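Local coordinates for DUF1460 domain-containing protein (Legionella pneumophila subsp. pneumophila, PDB 2IM9) that is of unknown function but belongs to the N-acetylmuramoyl-L-alanine amidase-like family, so it may cleave amide bonds in bacterial cell-wall peptidoglycan, at residues K40-H43 with T44-T47; T51-A54 with D55-Q59; D91-D94 with C95-V99; H236-S239 with Q240-N243; A272-N276 with N277-F281. All coordinates share one frame; numbering follows the deposited sequence.

Contact 1 (K40-H43 with T44-T47); sequences KLYH and TLNT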
loop_
_atom_site.group_PDB
_atom_site.type_symbol
_atom_site.label_atom_id
_atom_site.label_comp_id
_atom_site.label_asym_id
_atom_site.label_seq_id
_atom_site.Cartn_x
_atom_site.Cartn_y
_atom_site.Cartn_z
ATOM N N LYS A 40 0.751 -21.953 -9.658
ATOM C CA LYS A 40 1.234 -22.977 -8.723
ATOM C C LYS A 40 0.844 -22.689 -7.291
ATOM O O LYS A 40 0.467 -23.610 -6.558
ATOM C CB LYS A 40 2.757 -23.164 -8.811
ATOM C CG LYS A 40 3.223 -23.816 -10.105
ATOM C CD LYS A 40 4.745 -23.885 -10.182
ATOM C CE LYS A 40 5.208 -24.267 -11.594
ATOM N NZ LYS A 40 6.607 -24.793 -11.605
ATOM N N LEU A 41 0.935 -21.421 -6.886
ATOM C CA LEU A 41 0.539 -21.040 -5.537
ATOM C C LEU A 41 -0.881 -21.507 -5.247
ATOM O O LEU A 41 -1.128 -22.139 -4.218
ATOM C CB LEU A 41 0.661 -19.527 -5.307
ATOM C CG LEU A 41 0.184 -19.034 -3.933
ATOM C CD1 LEU A 41 1.012 -19.633 -2.778
ATOM C CD2 LEU A 41 0.250 -17.526 -3.905
ATOM N N TYR A 42 -1.802 -21.219 -6.168
ATOM C CA TYR A 42 -3.210 -21.583 -5.970
ATOM C C TYR A 42 -3.457 -23.069 -5.924
ATOM O O TYR A 42 -4.298 -23.522 -5.154
ATOM C CB TYR A 42 -4.120 -20.900 -6.981
ATOM C CG TYR A 42 -4.349 -19.452 -6.616
ATOM C CD1 TYR A 42 -4.908 -19.112 -5.383
ATOM C CD2 TYR A 42 -3.998 -18.426 -7.493
ATOM C CE1 TYR A 42 -5.102 -17.774 -5.032
ATOM C CE2 TYR A 42 -4.203 -17.093 -7.164
ATOM C CZ TYR A 42 -4.754 -16.776 -5.932
ATOM O OH TYR A 42 -4.953 -15.459 -5.593
ATOM N N HIS A 43 -2.720 -23.823 -6.729
ATOM C CA HIS A 43 -2.791 -25.283 -6.664
ATOM C C HIS A 43 -2.512 -25.755 -5.241
ATOM O O HIS A 43 -3.246 -26.588 -4.712
ATOM C CB HIS A 43 -1.838 -25.933 -7.676
ATOM C CG HIS A 43 -2.341 -25.896 -9.086
ATOM N ND1 HIS A 43 -3.640 -26.219 -9.423
ATOM C CD2 HIS A 43 -1.718 -25.593 -10.250
ATOM C CE1 HIS A 43 -3.798 -26.106 -10.729
ATOM N NE2 HIS A 43 -2.647 -25.725 -11.256
ATOM N N THR A 44 -1.492 -25.179 -4.606
ATOM C CA THR A 44 -1.185 -25.484 -3.207
ATOM C C THR A 44 -2.289 -24.989 -2.275
ATOM O O THR A 44 -2.769 -25.748 -1.423
ATOM C CB THR A 44 0.167 -24.875 -2.757
ATOM O OG1 THR A 44 1.182 -25.179 -3.720
ATOM C CG2 THR A 44 0.589 -25.432 -1.403
ATOM N N LEU A 45 -2.695 -23.730 -2.434
ATOM C CA LEU A 45 -3.689 -23.130 -1.544
ATOM C C LEU A 45 -5.038 -23.825 -1.622
ATOM O O LEU A 45 -5.661 -24.082 -0.594
ATOM C CB LEU A 45 -3.881 -21.639 -1.827
ATOM C CG LEU A 45 -2.867 -20.608 -1.330
ATOM C CD1 LEU A 45 -3.321 -19.224 -1.770
ATOM C CD2 LEU A 45 -2.651 -20.659 0.200
ATOM N N ASN A 46 -5.481 -24.133 -2.839
ATOM C CA ASN A 46 -6.819 -24.683 -3.042
ATOM C C ASN A 46 -6.988 -26.127 -2.566
ATOM O O ASN A 46 -8.111 -26.633 -2.527
ATOM C CB ASN A 46 -7.271 -24.520 -4.503
ATOM C CG ASN A 46 -7.390 -23.049 -4.915
ATOM O OD1 ASN A 46 -7.287 -22.153 -4.078
ATOM N ND2 ASN A 46 -7.588 -22.802 -6.204
ATOM N N THR A 47 -5.886 -26.784 -2.213
ATOM C CA THR A 47 -5.971 -28.113 -1.611
ATOM C C THR A 47 -6.133 -27.962 -0.105
ATOM O O THR A 47 -6.710 -28.832 0.553
ATOM C CB THR A 47 -4.737 -29.001 -1.912
ATOM O OG1 THR A 47 -3.579 -28.461 -1.263
ATOM C CG2 THR A 47 -4.486 -29.111 -3.413
#
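Three successive i to i+4 bonds tie K40-H43 to T44-T47 near the C-terminal end of helix 27-45: T44 N to K40 O, L45 N to L41 O at 2.9 Å, and N46 N to Y42 O at 2.7 Å. All three are nearly straight, and the donor of the middle one lies in the plane of its carbonyl. T44 adds a weak second bond to K40 O, its OG1 lying 3.3 Å away, because that hydroxyl sits beside the backbone N and anti to the carbonyl carbon (chi1 -48°). On the apolar side a single methyl, L45 CD1, does most of the touching. It comes obliquely to the ring of Y42, 3.9 Å from Y42 CD1, and also packs against L41, where L41 CG and L45 CD1 are 4.1 Å apart. N46 folds its amide back over the carbonyl of the preceding turn, with N46 CG 3.1 Å from Y42 O, and the amide plane is inclined 32° to the Y42 ring. The polar ends of these two look to another helix and the loop after it: Y42 OH bonds to L105 O and N46 ND2 to N109 O. Beyond L45, T47 OG1 donates to T44 O at 2.8 Å, while T47 CG2 lies beside H43 O. L45 and Y42 also rest on R56 of helix 53-63. This is the C-terminal region of an amphipathic surface helix, with Y42 and L45 facing the protein and K40, H43 and T44 exposed.

Contact 2 (T51-A54 with D55-Q59); sequences TSMA and DRISQ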
loop_
_atom_site.group_PDB
_atom_site.type_symbol
_atom_site.label_atom_id
_atom_site.label_comp_id
_atom_site.label_asym_id
_atom_site.label_seq_id
_atom_site.Cartn_x
_atom_site.Cartn_y
_atom_site.Cartn_z
ATOM N N THR A 51 -9.281 -21.833 5.253
ATOM C CA THR A 51 -8.715 -21.077 6.370
ATOM C C THR A 51 -9.210 -19.634 6.321
ATOM O O THR A 51 -9.632 -19.144 5.265
ATOM C CB THR A 51 -7.157 -21.072 6.363
ATOM O OG1 THR A 51 -6.680 -20.139 5.384
ATOM C CG2 THR A 51 -6.582 -22.455 6.063
ATOM N N SER A 52 -9.136 -18.956 7.467
ATOM C CA SER A 52 -9.582 -17.573 7.603
ATOM C C SER A 52 -8.817 -16.618 6.671
ATOM O O SER A 52 -7.703 -16.926 6.210
ATOM C CB SER A 52 -9.412 -17.119 9.047
ATOM O OG SER A 52 -8.045 -16.852 9.336
ATOM N N MET A 53 -9.420 -15.467 6.395
ATOM C CA MET A 53 -8.780 -14.489 5.517
ATOM C C MET A 53 -7.490 -13.975 6.153
ATOM O O MET A 53 -6.500 -13.797 5.454
ATOM C CB MET A 53 -9.720 -13.321 5.176
ATOM C CG MET A 53 -9.155 -12.356 4.113
ATOM S SD MET A 53 -8.728 -13.078 2.498
ATOM C CE MET A 53 -10.305 -13.762 1.973
ATOM N N ALA A 54 -7.495 -13.762 7.473
ATOM C CA ALA A 54 -6.271 -13.326 8.156
ATOM C C ALA A 54 -5.134 -14.349 8.004
ATOM O O ALA A 54 -3.969 -13.982 7.784
ATOM C CB ALA A 54 -6.549 -13.023 9.629
ATOM N N ASP A 55 -5.476 -15.635 8.087
ATOM C CA ASP A 55 -4.480 -16.691 7.914
ATOM C C ASP A 55 -4.002 -16.788 6.468
ATOM O O ASP A 55 -2.834 -17.068 6.227
ATOM C CB ASP A 55 -4.993 -18.053 8.413
ATOM C CG ASP A 55 -4.989 -18.169 9.959
ATOM O OD1 ASP A 55 -4.379 -17.326 10.659
ATOM O OD2 ASP A 55 -5.601 -19.127 10.477
ATOM N N ARG A 56 -4.897 -16.558 5.513
ATOM C CA ARG A 56 -4.484 -16.462 4.101
ATOM C C ARG A 56 -3.464 -15.329 3.890
ATOM O O ARG A 56 -2.424 -15.495 3.248
ATOM C CB ARG A 56 -5.709 -16.234 3.220
ATOM C CG ARG A 56 -6.544 -17.494 3.027
ATOM C CD ARG A 56 -7.758 -17.238 2.138
ATOM N NE ARG A 56 -7.392 -16.903 0.757
ATOM C CZ ARG A 56 -7.205 -17.790 -0.225
ATOM N NH1 ARG A 56 -7.332 -19.107 -0.003
ATOM N NH2 ARG A 56 -6.893 -17.357 -1.440
ATOM N N ILE A 57 -3.792 -14.165 4.429
ATOM C CA ILE A 57 -2.894 -13.007 4.336
ATOM C C ILE A 57 -1.560 -13.338 4.980
ATOM O O ILE A 57 -0.524 -12.999 4.441
ATOM C CB ILE A 57 -3.516 -11.751 4.998
ATOM C CG1 ILE A 57 -4.693 -11.235 4.176
ATOM C CG2 ILE A 57 -2.434 -10.633 5.249
ATOM C CD1 ILE A 57 -5.568 -10.264 4.919
ATOM N N SER A 58 -1.581 -14.000 6.143
ATOM C CA SER A 58 -0.326 -14.344 6.810
ATOM C C SER A 58 0.503 -15.308 5.968
ATOM O O SER A 58 1.695 -15.100 5.796
ATOM C CB SER A 58 -0.566 -14.913 8.216
ATOM O OG SER A 58 0.671 -15.220 8.855
ATOM N N GLN A 59 -0.133 -16.356 5.443
ATOM C CA GLN A 59 0.566 -17.356 4.649
ATOM C C GLN A 59 1.132 -16.788 3.366
ATOM O O GLN A 59 2.296 -17.005 3.056
ATOM C CB GLN A 59 -0.366 -18.529 4.362
ATOM C CG GLN A 59 -0.625 -19.364 5.621
ATOM C CD GLN A 59 -1.511 -20.570 5.366
ATOM O OE1 GLN A 59 -1.600 -21.065 4.237
ATOM N NE2 GLN A 59 -2.164 -21.059 6.424
HETATM O O HOH W 1 -7.566 -20.666 2.597
HETATM O O HOH W 2 -7.684 -20.386 9.732
#
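An N-cap opens helix 53-63: S52 is the capping residue, and its OG accepts from D55 N at 3.1 Å. The hydroxyl reaches that N-H because OG stands between the backbone N and the carbonyl carbon (chi1 76°). Regular i to i+4 bonds take over at once, R56 N to S52 O, I57 N to M53 O and S58 N to A54 O, each 2.9 Å long. Around the cap, D55 turns its carboxylate back toward the serine, with D55 CG 3.4 Å from S52 OG, and a water accepts from S52 N. T51 meets R56 across the same end, the two side chains at about a right angle, and T51 OG1 lies 3.5 Å from R56 CG. A second water joins T51 OG1 to R56 NH1, lying in the guanidinium plane 3.0 Å from R56 NH1. The arginine chain bends at CG-CD (chi3 66°), and M53 SD sits at the edge of the guanidinium. The main partner of the guanidinium is A106 O, which accepts from R56 NE; the bond from R56 NH2 to L105 O is weak. On the buried side M53 CG packs on I57 CD1, and both residues also touch A106 of helix 95-107 and V317 of strand 311-317. Chemically, S52 satisfies two amides of the first turn, D55 N through its OG and R56 N through its carbonyl, while its own N-H goes to water; the carboxylate of D55 probably suits the positive end of the helix dipole, and the buried guanidinium is met by backbone carbonyls and water.

Contact 3 (D91-D94 with C95-V99); sequences DGFD and CDTYV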
loop_
_atom_site.group_PDB
_atom_site.type_symbol
_atom_site.label_atom_id
_atom_site.label_comp_id
_atom_site.label_asym_id
_atom_site.label_seq_id
_atom_site.Cartn_x
_atom_site.Cartn_y
_atom_site.Cartn_z
ATOM N N ASP A 91 9.080 -11.113 -8.401
ATOM C CA ASP A 91 10.539 -11.002 -8.255
ATOM C C ASP A 91 10.978 -9.745 -7.483
ATOM O O ASP A 91 12.163 -9.552 -7.223
ATOM C CB ASP A 91 11.213 -11.015 -9.634
ATOM C CG ASP A 91 10.876 -9.783 -10.453
ATOM O OD1 ASP A 91 9.704 -9.360 -10.421
ATOM O OD2 ASP A 91 11.772 -9.220 -11.117
ATOM N N GLY A 92 10.026 -8.887 -7.125
ATOM C CA GLY A 92 10.365 -7.634 -6.443
ATOM C C GLY A 92 9.098 -6.910 -6.033
ATOM O O GLY A 92 8.061 -7.097 -6.669
ATOM N N PHE A 93 9.194 -6.106 -4.976
ATOM C CA PHE A 93 8.075 -5.323 -4.451
ATOM C C PHE A 93 8.526 -3.984 -3.910
ATOM O O PHE A 93 9.663 -3.860 -3.440
ATOM C CB PHE A 93 7.433 -6.055 -3.269
ATOM C CG PHE A 93 6.797 -7.364 -3.635
ATOM C CD1 PHE A 93 5.553 -7.400 -4.252
ATOM C CD2 PHE A 93 7.454 -8.568 -3.354
ATOM C CE1 PHE A 93 4.959 -8.624 -4.605
ATOM C CE2 PHE A 93 6.874 -9.786 -3.685
ATOM C CZ PHE A 93 5.610 -9.812 -4.312
ATOM N N ASP A 94 7.625 -2.998 -3.915
ATOM C CA ASP A 94 7.793 -1.855 -3.025
ATOM C C ASP A 94 6.716 -1.938 -1.935
ATOM O O ASP A 94 5.963 -2.917 -1.894
ATOM C CB ASP A 94 7.803 -0.530 -3.783
ATOM C CG ASP A 94 6.502 -0.228 -4.469
ATOM O OD1 ASP A 94 5.426 -0.407 -3.854
ATOM O OD2 ASP A 94 6.559 0.253 -5.631
ATOM N N CYS A 95 6.638 -0.972 -1.022
ATOM C CA CYS A 95 5.722 -1.178 0.096
ATOM C C CYS A 95 4.275 -1.292 -0.374
ATOM O O CYS A 95 3.508 -2.104 0.157
ATOM C CB CYS A 95 5.849 -0.101 1.176
ATOM S SG CYS A 95 5.395 1.537 0.657
ATOM N N ASP A 96 3.920 -0.492 -1.382
ATOM C CA ASP A 96 2.547 -0.445 -1.905
ATOM C C ASP A 96 2.219 -1.682 -2.726
ATOM O O ASP A 96 1.158 -2.267 -2.565
ATOM C CB ASP A 96 2.358 0.787 -2.810
ATOM C CG ASP A 96 2.736 2.083 -2.133
ATOM O OD1 ASP A 96 2.202 2.362 -1.051
ATOM O OD2 ASP A 96 3.564 2.832 -2.702
ATOM N N THR A 97 3.120 -2.073 -3.620
ATOM C CA THR A 97 2.853 -3.230 -4.473
ATOM C C THR A 97 2.838 -4.541 -3.678
ATOM O O THR A 97 2.118 -5.484 -4.038
ATOM C CB THR A 97 3.797 -3.306 -5.691
ATOM O OG1 THR A 97 5.113 -3.675 -5.266
ATOM C CG2 THR A 97 3.859 -1.941 -6.423
ATOM N N TYR A 98 3.622 -4.616 -2.608
ATOM C CA TYR A 98 3.570 -5.784 -1.741
ATOM C C TYR A 98 2.180 -5.955 -1.141
ATOM O O TYR A 98 1.584 -7.023 -1.209
ATOM C CB TYR A 98 4.632 -5.675 -0.649
ATOM C CG TYR A 98 4.676 -6.837 0.300
ATOM C CD1 TYR A 98 4.932 -8.135 -0.155
ATOM C CD2 TYR A 98 4.508 -6.639 1.680
ATOM C CE1 TYR A 98 4.980 -9.209 0.745
ATOM C CE2 TYR A 98 4.545 -7.700 2.568
ATOM C CZ TYR A 98 4.799 -8.971 2.099
ATOM O OH TYR A 98 4.851 -10.007 2.995
ATOM N N VAL A 99 1.654 -4.890 -0.544
ATOM C CA VAL A 99 0.347 -4.990 0.101
ATOM C C VAL A 99 -0.736 -5.305 -0.941
ATOM O O VAL A 99 -1.578 -6.187 -0.723
ATOM C CB VAL A 99 0.072 -3.715 0.921
ATOM C CG1 VAL A 99 -1.394 -3.617 1.332
ATOM C CG2 VAL A 99 0.957 -3.713 2.165
HETATM O O HOH W 3 5.670 -5.819 -7.141
#
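D94 OD1 takes two backbone N-H groups at the start of helix 95-107. T97 N donates at 2.9 Å and nearly straight, meeting OD1 on the syn side but 34° out of the carboxylate plane; the bond from D96 N is bent and weak. In return T97 OG1 accepts from D94 N at 2.9 Å, completing a capping box. Both side chains hold their CG or OG1 between the backbone N and the carbonyl carbon (chi1 64° for D94, 72° for T97), which brings each back to the other's amide. The other carboxylate oxygen, D94 OD2, accepts from S73 N, so the cap also fixes a loop. F93, just before the cap, takes the edge of Y98, from the first turn of the helix, over its ring face, centroids 5.4 Å apart. Y98 CD1 lies 4.0 Å above the centre of the F93 ring. The Y98 hydroxyl bonds to S61 O of helix 53-63. F93 and Y98 pack on A284 and V291 of strands 278-285 and 290-295, while C95 touches H268 and L269 of strand 264-275: a cysteine at a helix start beside a histidine on a strand, consistent with the papain-like (clan CA) fold.

Contact 4 (H236-S239 with Q240-N243); sequences HLFS and QIPN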
loop_
_atom_site.group_PDB
_atom_site.type_symbol
_atom_site.label_atom_id
_atom_site.label_comp_id
_atom_site.label_asym_id
_atom_site.label_seq_id
_atom_site.Cartn_x
_atom_site.Cartn_y
_atom_site.Cartn_z
ATOM N N HIS A 236 -1.498 -2.709 26.102
ATOM C CA HIS A 236 -2.948 -2.772 25.939
ATOM C C HIS A 236 -3.374 -2.321 24.544
ATOM O O HIS A 236 -4.233 -2.956 23.916
ATOM C CB HIS A 236 -3.694 -1.941 26.993
ATOM C CG HIS A 236 -5.181 -2.082 26.907
ATOM N ND1 HIS A 236 -5.844 -3.231 27.288
ATOM C CD2 HIS A 236 -6.134 -1.228 26.466
ATOM C CE1 HIS A 236 -7.141 -3.074 27.092
ATOM N NE2 HIS A 236 -7.343 -1.873 26.581
ATOM N N LEU A 237 -2.798 -1.221 24.063
ATOM C CA LEU A 237 -3.127 -0.755 22.710
ATOM C C LEU A 237 -2.601 -1.706 21.633
ATOM O O LEU A 237 -3.358 -2.120 20.727
ATOM C CB LEU A 237 -2.596 0.663 22.466
ATOM C CG LEU A 237 -3.219 1.773 23.325
ATOM C CD1 LEU A 237 -2.514 3.115 23.101
ATOM C CD2 LEU A 237 -4.719 1.890 23.030
ATOM N N PHE A 238 -1.319 -2.058 21.725
ATOM C CA PHE A 238 -0.717 -2.960 20.735
ATOM C C PHE A 238 -1.477 -4.279 20.600
ATOM O O PHE A 238 -1.629 -4.790 19.482
ATOM C CB PHE A 238 0.764 -3.213 21.012
ATOM C CG PHE A 238 1.659 -2.097 20.571
ATOM C CD1 PHE A 238 1.922 -1.891 19.213
ATOM C CD2 PHE A 238 2.265 -1.272 21.506
ATOM C CE1 PHE A 238 2.768 -0.869 18.789
ATOM C CE2 PHE A 238 3.121 -0.234 21.096
ATOM C CZ PHE A 238 3.374 -0.036 19.742
ATOM N N SER A 239 -1.987 -4.808 21.714
ATOM C CA SER A 239 -2.671 -6.108 21.696
ATOM C C SER A 239 -3.981 -6.109 20.895
ATOM O O SER A 239 -4.506 -7.184 20.580
ATOM C CB SER A 239 -2.963 -6.556 23.129
ATOM O OG SER A 239 -4.053 -5.819 23.665
ATOM N N GLN A 240 -4.513 -4.921 20.594
ATOM C CA GLN A 240 -5.774 -4.809 19.859
ATOM C C GLN A 240 -5.601 -4.751 18.342
ATOM O O GLN A 240 -6.585 -4.725 17.598
ATOM C CB GLN A 240 -6.589 -3.594 20.327
ATOM C CG GLN A 240 -7.072 -3.700 21.763
ATOM C CD GLN A 240 -7.616 -2.375 22.257
ATOM O OE1 GLN A 240 -8.652 -1.907 21.789
ATOM N NE2 GLN A 240 -6.909 -1.756 23.191
ATOM N N ILE A 241 -4.356 -4.723 17.885
ATOM C CA ILE A 241 -4.092 -4.716 16.450
ATOM C C ILE A 241 -4.275 -6.166 15.983
ATOM O O ILE A 241 -3.574 -7.058 16.469
ATOM C CB ILE A 241 -2.666 -4.209 16.165
ATOM C CG1 ILE A 241 -2.495 -2.769 16.694
ATOM C CG2 ILE A 241 -2.338 -4.336 14.672
ATOM C CD1 ILE A 241 -1.077 -2.198 16.582
ATOM N N PRO A 242 -5.229 -6.413 15.063
ATOM C CA PRO A 242 -5.560 -7.785 14.641
ATOM C C PRO A 242 -4.516 -8.386 13.714
ATOM O O PRO A 242 -3.920 -7.681 12.921
ATOM C CB PRO A 242 -6.869 -7.618 13.852
ATOM C CG PRO A 242 -7.289 -6.221 13.992
ATOM C CD PRO A 242 -6.072 -5.414 14.390
ATOM N N ASN A 243 -4.327 -9.700 13.801
ATOM C CA ASN A 243 -3.515 -10.404 12.824
ATOM C C ASN A 243 -4.044 -10.149 11.410
ATOM O O ASN A 243 -5.260 -10.222 11.170
ATOM C CB ASN A 243 -3.503 -11.905 13.130
ATOM C CG ASN A 243 -2.470 -12.656 12.313
ATOM O OD1 ASN A 243 -1.295 -12.291 12.288
ATOM N ND2 ASN A 243 -2.906 -13.720 11.640
HETATM O O HOH W 4 -5.306 -8.523 18.206
#
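Helix 235-238 runs out into a type I beta turn, F238 to I241, which leads on toward strand 246-254. Backbone bonds come first: I241 N to F238 O at 3.2 Å closes the turn, and Q240 N to L237 O at 3.0 Å overlaps it. Both donors stand well above the plane of the carbonyl they reach. Side-chain bonds then gather on H236 O, which is gripped from opposite faces of its plane. Q240 NE2 donates nearly straight at 3.0 Å, H236 O lying in the amide plane of the glutamine, and S239 OG, turned back between its backbone N and carbonyl carbon (chi1 75°), donates from the other face at 2.9 Å. The same NE2 also bonds to R159 O, so both carbonyls hold the amide's rotation. Q240 NE2 passes obliquely by the imidazole of H236, 3.4 Å from H236 CD2, with the two planes 58° apart. Among apolar contacts, F238 and I241 lie side by side, F238 CD1 4.0 Å from I241 CD1, both packing on L296 of helix 296-303. Solvent bridges the far end of the turn: one water donates to S239 O at 2.8 Å and to I241 O at 2.9 Å.

Contact 5 (A272-N276 with N277-F281); sequences AIWIN and NELFF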
loop_
_atom_site.group_PDB
_atom_site.type_symbol
_atom_site.label_atom_id
_atom_site.label_comp_id
_atom_site.label_asym_id
_atom_site.label_seq_id
_atom_site.Cartn_x
_atom_site.Cartn_y
_atom_site.Cartn_z
ATOM N N ALA A 272 0.319 -6.253 9.803
ATOM C CA ALA A 272 0.496 -6.662 11.196
ATOM C C ALA A 272 0.398 -8.169 11.228
ATOM O O ALA A 272 -0.628 -8.723 10.848
ATOM C CB ALA A 272 -0.607 -6.052 12.086
ATOM N N ILE A 273 1.445 -8.840 11.702
ATOM C CA ILE A 273 1.418 -10.303 11.766
ATOM C C ILE A 273 1.844 -10.754 13.167
ATOM O O ILE A 273 2.943 -10.426 13.598
ATOM C CB ILE A 273 2.372 -10.947 10.710
ATOM C CG1 ILE A 273 2.037 -10.502 9.272
ATOM C CG2 ILE A 273 2.362 -12.498 10.842
ATOM C CD1 ILE A 273 0.682 -11.029 8.704
ATOM N N TRP A 274 0.973 -11.492 13.851
ATOM C CA TRP A 274 1.285 -12.043 15.179
ATOM C C TRP A 274 1.984 -13.399 15.018
ATOM O O TRP A 274 1.460 -14.292 14.353
ATOM C CB TRP A 274 0.020 -12.237 15.988
ATOM C CG TRP A 274 -0.549 -10.964 16.520
ATOM C CD1 TRP A 274 -1.482 -10.158 15.919
ATOM C CD2 TRP A 274 -0.208 -10.340 17.757
ATOM N NE1 TRP A 274 -1.747 -9.066 16.729
ATOM C CE2 TRP A 274 -0.969 -9.154 17.855
ATOM C CE3 TRP A 274 0.675 -10.667 18.801
ATOM C CZ2 TRP A 274 -0.889 -8.303 18.965
ATOM C CZ3 TRP A 274 0.758 -9.818 19.895
ATOM C CH2 TRP A 274 -0.011 -8.647 19.966
ATOM N N ILE A 275 3.151 -13.549 15.649
ATOM C CA ILE A 275 3.899 -14.815 15.593
ATOM C C ILE A 275 4.440 -15.072 16.976
ATOM O O ILE A 275 5.186 -14.258 17.519
ATOM C CB ILE A 275 5.091 -14.767 14.620
ATOM C CG1 ILE A 275 4.647 -14.445 13.185
ATOM C CG2 ILE A 275 5.919 -16.106 14.664
ATOM C CD1 ILE A 275 5.807 -13.937 12.299
ATOM N N ASN A 276 4.034 -16.193 17.552
ATOM C CA ASN A 276 4.495 -16.575 18.877
ATOM C C ASN A 276 4.155 -15.493 19.893
ATOM O O ASN A 276 4.957 -15.162 20.757
ATOM C CB ASN A 276 6.005 -16.899 18.866
ATOM C CG ASN A 276 6.418 -17.769 20.053
ATOM O OD1 ASN A 276 5.723 -18.731 20.379
ATOM N ND2 ASN A 276 7.529 -17.413 20.713
ATOM N N ASN A 277 2.953 -14.937 19.768
ATOM C CA ASN A 277 2.449 -13.923 20.712
ATOM C C ASN A 277 3.299 -12.638 20.735
ATOM O O ASN A 277 3.339 -11.913 21.745
ATOM C CB ASN A 277 2.255 -14.548 22.122
ATOM C CG ASN A 277 1.256 -13.784 22.989
ATOM O OD1 ASN A 277 0.213 -13.331 22.521
ATOM N ND2 ASN A 277 1.585 -13.632 24.253
ATOM N N GLU A 278 3.964 -12.361 19.609
ATOM C CA GLU A 278 4.709 -11.123 19.387
ATOM C C GLU A 278 4.226 -10.496 18.075
ATOM O O GLU A 278 3.929 -11.197 17.114
ATOM C CB GLU A 278 6.221 -11.399 19.317
ATOM C CG GLU A 278 7.104 -10.139 19.133
ATOM C CD GLU A 278 8.615 -10.399 19.264
ATOM O OE1 GLU A 278 9.034 -11.578 19.296
ATOM O OE2 GLU A 278 9.385 -9.409 19.319
ATOM N N LEU A 279 4.146 -9.177 18.038
ATOM C CA LEU A 279 3.579 -8.513 16.864
ATOM C C LEU A 279 4.677 -8.007 15.934
ATOM O O LEU A 279 5.547 -7.229 16.350
ATOM C CB LEU A 279 2.663 -7.373 17.296
ATOM C CG LEU A 279 1.946 -6.558 16.218
ATOM C CD1 LEU A 279 1.119 -7.453 15.319
ATOM C CD2 LEU A 279 1.088 -5.506 16.937
ATOM N N PHE A 280 4.588 -8.431 14.670
ATOM C CA PHE A 280 5.532 -8.047 13.631
ATOM C C PHE A 280 4.910 -7.140 12.570
ATOM O O PHE A 280 3.699 -7.159 12.332
ATOM C CB PHE A 280 6.187 -9.290 13.002
ATOM C CG PHE A 280 7.056 -10.046 13.973
ATOM C CD1 PHE A 280 8.411 -9.758 14.086
ATOM C CD2 PHE A 280 6.494 -10.984 14.832
ATOM C CE1 PHE A 280 9.212 -10.437 15.035
ATOM C CE2 PHE A 280 7.275 -11.658 15.763
ATOM C CZ PHE A 280 8.638 -11.379 15.859
ATOM N N PHE A 281 5.764 -6.332 11.980
ATOM C CA PHE A 281 5.414 -5.472 10.857
ATOM C C PHE A 281 6.078 -6.125 9.657
ATOM O O PHE A 281 7.311 -6.160 9.540
ATOM C CB PHE A 281 5.947 -4.069 11.128
ATOM C CG PHE A 281 5.562 -3.037 10.118
ATOM C CD1 PHE A 281 4.286 -3.018 9.532
ATOM C CD2 PHE A 281 6.450 -2.003 9.827
ATOM C CE1 PHE A 281 3.929 -2.010 8.635
ATOM C CE2 PHE A 281 6.085 -0.984 8.923
ATOM C CZ PHE A 281 4.831 -0.998 8.332
#
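A beta hairpin with a two-residue loop, N276 and N277, joins strands 264-275 and 278-285 through a type I' turn, I275 to E278, in which both loop residues adopt positive phi. On the face carrying A272, W274 and L279, the bump is the L279 methyl CD1. L279 CD1 settles over the five-membered ring of W274, 3.6 Å from its centroid and 13° off the normal, a CH-pi contact. L279 CD1 also lies 3.9 Å from A272 CB, filling the hollow between it and the indole. L279 CG stands anti to its own N (chi1 -179°), which carries the branch across to the partner strand. L279 CB backs the six-membered ring, and N277 O meets the edge of that ring at W274 CZ3. W274 NE1 bonds to I241 O. On the reverse face I275 lies at about a right angle to F280, I275 CD1 touching F280 CD2 at 4.0 Å. The F280 ring turns its edge to I273 O and I275 O, which lie in its plane. I273 pairs with F280 by two hydrogen bonds, and I275 with E278 by two more. At the bend E278 N reaches I275 O at 3.1 Å from 60° out of the carbonyl plane.

Along the chain the five contacts come in series, from the end of helix 27-45 (contact 1) to the start of helix 53-63 (contact 2), the start of helix 95-107 (contact 3), the turn after helix 235-238 (contact 4) and the hairpin in the antiparallel sheet (contact 5). Contact 3 is nearest the chain's centre, about 8 Å from it. Contacts 4 and 5, with centres 10 Å apart, are joined by probable hydrogen bonds, I241 O to W274 NE1 and N243 OD1 to W274 N. Contact 2 touches contacts 1, 4 and 5, so helix 53-63 links the peripheral N-terminal helix to the sheet of the amidase-like domain.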